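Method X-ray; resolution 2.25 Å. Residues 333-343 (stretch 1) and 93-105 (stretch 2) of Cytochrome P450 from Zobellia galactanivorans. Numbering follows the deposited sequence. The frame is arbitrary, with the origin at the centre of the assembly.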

# COMPACT_ATOMS: atom_id res chain seq x y z
N ALA A 333 7.40 -2.58 -0.72
CA ALA A 333 7.57 -1.67 -1.84
C ALA A 333 8.15 -2.37 -3.07
O ALA A 333 7.71 -2.14 -4.21
CB ALA A 333 8.43 -0.50 -1.44
N THR A 334 9.12 -3.24 -2.81
CA THR A 334 9.75 -4.01 -3.86
C THR A 334 8.77 -4.96 -4.60
O THR A 334 8.72 -5.02 -5.85
CB THR A 334 10.90 -4.84 -3.28
OG1 THR A 334 11.79 -4.00 -2.54
CG2 THR A 334 11.72 -5.49 -4.41
N HIS A 335 7.98 -5.70 -3.82
CA HIS A 335 6.93 -6.55 -4.37
C HIS A 335 5.94 -5.76 -5.24
O HIS A 335 5.63 -6.13 -6.42
CB HIS A 335 6.18 -7.22 -3.20
CG HIS A 335 5.10 -8.16 -3.62
ND1 HIS A 335 5.36 -9.33 -4.31
CD2 HIS A 335 3.77 -8.09 -3.45
CE1 HIS A 335 4.21 -9.92 -4.56
NE2 HIS A 335 3.23 -9.20 -4.04
N ALA A 336 5.49 -4.64 -4.67
CA ALA A 336 4.51 -3.79 -5.32
C ALA A 336 5.04 -3.19 -6.62
O ALA A 336 4.33 -3.12 -7.65
CB ALA A 336 4.11 -2.68 -4.37
N ARG A 337 6.28 -2.70 -6.57
CA ARG A 337 6.90 -2.15 -7.75
C ARG A 337 7.02 -3.16 -8.89
O ARG A 337 6.84 -2.81 -10.06
CB ARG A 337 8.28 -1.62 -7.44
CG ARG A 337 8.27 -0.29 -6.74
CD ARG A 337 9.67 0.01 -6.22
NE ARG A 337 9.73 1.35 -5.70
CZ ARG A 337 10.35 1.72 -4.58
NH1 ARG A 337 11.00 0.85 -3.82
NH2 ARG A 337 10.27 2.98 -4.23
N GLN A 338 7.35 -4.40 -8.56
CA GLN A 338 7.46 -5.41 -9.60
C GLN A 338 6.09 -5.73 -10.22
O GLN A 338 5.98 -5.94 -11.46
CB GLN A 338 8.08 -6.67 -9.09
CG GLN A 338 9.49 -6.62 -8.54
CD GLN A 338 10.35 -5.54 -9.12
OE1 GLN A 338 10.55 -5.47 -10.32
NE2 GLN A 338 10.91 -4.69 -8.23
N ILE A 339 5.07 -5.79 -9.36
CA ILE A 339 3.72 -6.01 -9.84
C ILE A 339 3.38 -4.95 -10.89
O ILE A 339 2.95 -5.27 -11.99
CB ILE A 339 2.68 -5.90 -8.70
CG1 ILE A 339 2.61 -7.23 -7.93
CG2 ILE A 339 1.30 -5.60 -9.24
CD1 ILE A 339 1.82 -7.15 -6.66
N LEU A 340 3.58 -3.70 -10.53
CA LEU A 340 3.19 -2.59 -11.36
C LEU A 340 4.06 -2.40 -12.61
O LEU A 340 3.49 -2.04 -13.67
CB LEU A 340 3.13 -1.32 -10.51
CG LEU A 340 2.06 -1.33 -9.44
CD1 LEU A 340 2.22 -0.16 -8.49
CD2 LEU A 340 0.66 -1.29 -10.08
N LYS A 341 5.39 -2.64 -12.52
CA LYS A 341 6.26 -2.54 -13.72
C LYS A 341 5.82 -3.59 -14.75
O LYS A 341 5.67 -3.27 -15.98
CB LYS A 341 7.77 -2.64 -13.43
N ILE A 342 5.61 -4.82 -14.27
CA ILE A 342 5.19 -5.93 -15.12
C ILE A 342 3.77 -5.76 -15.69
O ILE A 342 3.55 -6.01 -16.87
CB ILE A 342 5.32 -7.29 -14.41
CG1 ILE A 342 6.79 -7.58 -14.13
CG2 ILE A 342 4.75 -8.44 -15.27
CD1 ILE A 342 6.97 -8.76 -13.18
N LEU A 343 2.83 -5.32 -14.85
CA LEU A 343 1.50 -5.01 -15.34
C LEU A 343 1.51 -3.96 -16.45
O LEU A 343 0.94 -4.18 -17.53
CB LEU A 343 0.59 -4.55 -14.22
CG LEU A 343 -0.81 -4.17 -14.66
CD1 LEU A 343 -1.58 -5.35 -15.25
CD2 LEU A 343 -1.56 -3.55 -13.49
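Stretch 2 93-105: RPLQAEYQEKLTA

Stretch 1 is a single helix, 333-343, that continues later in the chain. Stretch 2 reaches it in two parts: a 3-10 segment, 93-95, then a helix, 97-105, with Gln-96 at the N-cap position between them. Its phi/psi of -79/145 breaks the helical run and lets the chain change course. The two helices run in the same general sense, their axes crossing at -49° with a closest approach of 10.1 Å. The backbones come closest where Pro-94 meets His-335, CA to CA 5.6 Å, whereas the CA atoms of Leu-103 and Ile-339 stand 7.5 Å apart. The register advances with the chain, from His-335 beside Pro-94 to Ile-342 beside Thr-104.

On stretch 1 the contact follows the i, i+4 spacing of a helix: Thr-334, Gln-338 and Ile-342 all direct CA-to-CB toward stretch 2, and all three have chi1 in m. His-335 and Ile-339 lie sideways, flanking this row.

The close approach at the start is made by a compact residue. Pro-94 has a C-gamma exo ring, and its CG packs 3.8 Å from the CA of His-335, while its CB lies 4.2 Å from CG2 of Thr-334. That same CG2 rests 3.8 Å from CG of Leu-95, whose CA-to-CB bond points sideways but whose m, t conformation brings the end of the side chain nearer to the helix.

His-335 takes chi1 t with chi2 at 65°, and Tyr-99 also takes chi1 t. Together these rotamers bring ND1 of His-335 and OH of Tyr-99 to 2.8 Å, the one hydrogen bond between the stretches. Each polar atom lies at the edge of the other residue's ring, near its plane, so the rings meet through their polar rims. Both residues are buried, and the pairing gives each polar atom a partner there.

Gln-338 is less conventional. Its chi2 of -28° lies between wells, and the bent chain leaves NE2 3.3 Å from O of Thr-334, a hydrogen bond back to its own helix. CG meanwhile lies 3.6 Å from O of Pro-94. Gln-100, extended with chi1 m and chi2 t, sends NE2 to that same Pro-94 O at 2.9 Å, tying the new helix back to the 3-10 segment. The Gln-100 NE2 to Gln-338 OE1 distance is 3.3 Å, but the angle is too poor for a hydrogen bond.

Farther along, the contact becomes apolar. Leu-103 points toward stretch 1 and adopts t, p, placing CD2 4.1 Å from CB of Gln-338, 4.4 Å from CG1 of Ile-339 and 3.8 Å from CD1 of Ile-342. Ile-342, in m, t, extends CD1 to 3.5 Å from OG1 of Thr-104. With chi1 m, that hydroxyl donates to O of Gln-100, OG1 to O 2.7 Å, so its polarity is answered within its own helix. The rule here is economical: the amides of Gln-338 and Gln-100 and the hydroxyl of Thr-104 each donate to a carbonyl of their own stretch, one hydrogen bond crosses between His-335 and Tyr-99, and carbon makes most of the remaining contacts.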

# COMPACT_ATOMS: atom_id res chain seq x y z
N ARG A 93 13.25 -10.41 -1.85
CA ARG A 93 13.21 -11.51 -2.82
C ARG A 93 12.59 -11.20 -4.19
O ARG A 93 12.95 -11.85 -5.15
CB ARG A 93 12.54 -12.77 -2.21
CG ARG A 93 13.46 -13.59 -1.30
CD ARG A 93 12.68 -14.52 -0.37
NE ARG A 93 11.71 -15.32 -1.10
CZ ARG A 93 10.40 -15.10 -1.17
NH1 ARG A 93 9.80 -14.08 -0.51
NH2 ARG A 93 9.66 -15.94 -1.90
N PRO A 94 11.65 -10.27 -4.29
CA PRO A 94 11.08 -10.04 -5.65
C PRO A 94 12.09 -9.43 -6.66
O PRO A 94 11.77 -9.27 -7.84
CB PRO A 94 9.92 -9.10 -5.41
CG PRO A 94 9.57 -9.30 -3.97
CD PRO A 94 10.85 -9.59 -3.26
N LEU A 95 13.29 -9.10 -6.19
CA LEU A 95 14.36 -8.67 -7.10
C LEU A 95 15.01 -9.79 -7.93
O LEU A 95 15.80 -9.50 -8.84
CB LEU A 95 15.43 -7.93 -6.29
CG LEU A 95 15.06 -6.49 -5.87
CD1 LEU A 95 16.14 -5.87 -4.97
CD2 LEU A 95 14.71 -5.60 -7.09
N GLN A 96 14.71 -11.04 -7.58
CA GLN A 96 15.31 -12.24 -8.17
C GLN A 96 14.64 -12.53 -9.53
O GLN A 96 13.43 -12.34 -9.67
CB GLN A 96 15.10 -13.45 -7.28
CG GLN A 96 15.89 -13.49 -5.94
CD GLN A 96 15.30 -14.54 -4.93
OE1 GLN A 96 15.83 -14.76 -3.81
NE2 GLN A 96 14.20 -15.19 -5.32
N ALA A 97 15.42 -13.02 -10.49
CA ALA A 97 14.90 -13.28 -11.84
C ALA A 97 13.82 -14.34 -11.84
O ALA A 97 12.82 -14.18 -12.53
CB ALA A 97 16.03 -13.66 -12.80
N GLU A 98 14.01 -15.40 -11.07
CA GLU A 98 13.05 -16.53 -11.07
C GLU A 98 11.69 -16.08 -10.58
O GLU A 98 10.66 -16.42 -11.17
CB GLU A 98 13.59 -17.69 -10.23
CG GLU A 98 12.63 -18.86 -10.07
CD GLU A 98 13.22 -20.06 -9.33
OE1 GLU A 98 14.32 -19.93 -8.74
OE2 GLU A 98 12.57 -21.15 -9.32
N TYR A 99 11.69 -15.27 -9.52
CA TYR A 99 10.46 -14.70 -8.95
C TYR A 99 9.75 -13.82 -9.97
O TYR A 99 8.54 -13.94 -10.15
CB TYR A 99 10.82 -13.90 -7.71
CG TYR A 99 9.72 -13.32 -6.83
CD1 TYR A 99 8.84 -12.35 -7.29
CD2 TYR A 99 9.67 -13.64 -5.47
CE1 TYR A 99 7.90 -11.78 -6.44
CE2 TYR A 99 8.73 -13.10 -4.63
CZ TYR A 99 7.86 -12.17 -5.10
OH TYR A 99 6.92 -11.62 -4.22
N GLN A 100 10.47 -12.92 -10.60
CA GLN A 100 9.88 -12.08 -11.64
C GLN A 100 9.35 -12.85 -12.85
O GLN A 100 8.38 -12.39 -13.46
CB GLN A 100 10.84 -10.96 -12.11
CG GLN A 100 10.93 -9.86 -11.07
CD GLN A 100 11.81 -8.68 -11.43
OE1 GLN A 100 11.83 -8.21 -12.59
NE2 GLN A 100 12.52 -8.17 -10.44
N GLU A 101 9.97 -13.98 -13.21
CA GLU A 101 9.44 -14.80 -14.33
C GLU A 101 8.08 -15.40 -14.00
O GLU A 101 7.17 -15.42 -14.85
CB GLU A 101 10.33 -16.00 -14.64
CG GLU A 101 11.49 -15.73 -15.55
CD GLU A 101 12.66 -16.69 -15.33
OE1 GLU A 101 12.46 -17.83 -14.82
OE2 GLU A 101 13.78 -16.27 -15.65
N LYS A 102 7.95 -15.93 -12.77
CA LYS A 102 6.68 -16.49 -12.35
C LYS A 102 5.59 -15.43 -12.32
O LYS A 102 4.42 -15.70 -12.67
CB LYS A 102 6.79 -17.10 -10.98
CG LYS A 102 7.69 -18.31 -10.89
CD LYS A 102 8.10 -18.47 -9.44
CE LYS A 102 9.16 -19.52 -9.21
NZ LYS A 102 8.73 -20.85 -9.72
N LEU A 103 5.97 -14.25 -11.85
CA LEU A 103 5.03 -13.15 -11.76
C LEU A 103 4.65 -12.61 -13.18
O LEU A 103 3.53 -12.22 -13.41
CB LEU A 103 5.63 -12.07 -10.89
CG LEU A 103 4.84 -10.81 -10.63
CD1 LEU A 103 3.50 -11.16 -9.98
CD2 LEU A 103 5.65 -9.85 -9.76
N THR A 104 5.60 -12.59 -14.08
CA THR A 104 5.32 -12.23 -15.47
C THR A 104 4.33 -13.22 -16.06
O THR A 104 3.33 -12.80 -16.65
CB THR A 104 6.61 -12.17 -16.31
OG1 THR A 104 7.48 -11.20 -15.70
CG2 THR A 104 6.31 -11.76 -17.77
N ALA A 105 4.57 -14.51 -15.82
CA ALA A 105 3.64 -15.56 -16.28
C ALA A 105 2.22 -15.42 -15.70
O ALA A 105 1.25 -15.47 -16.46
CB ALA A 105 4.21 -16.94 -16.01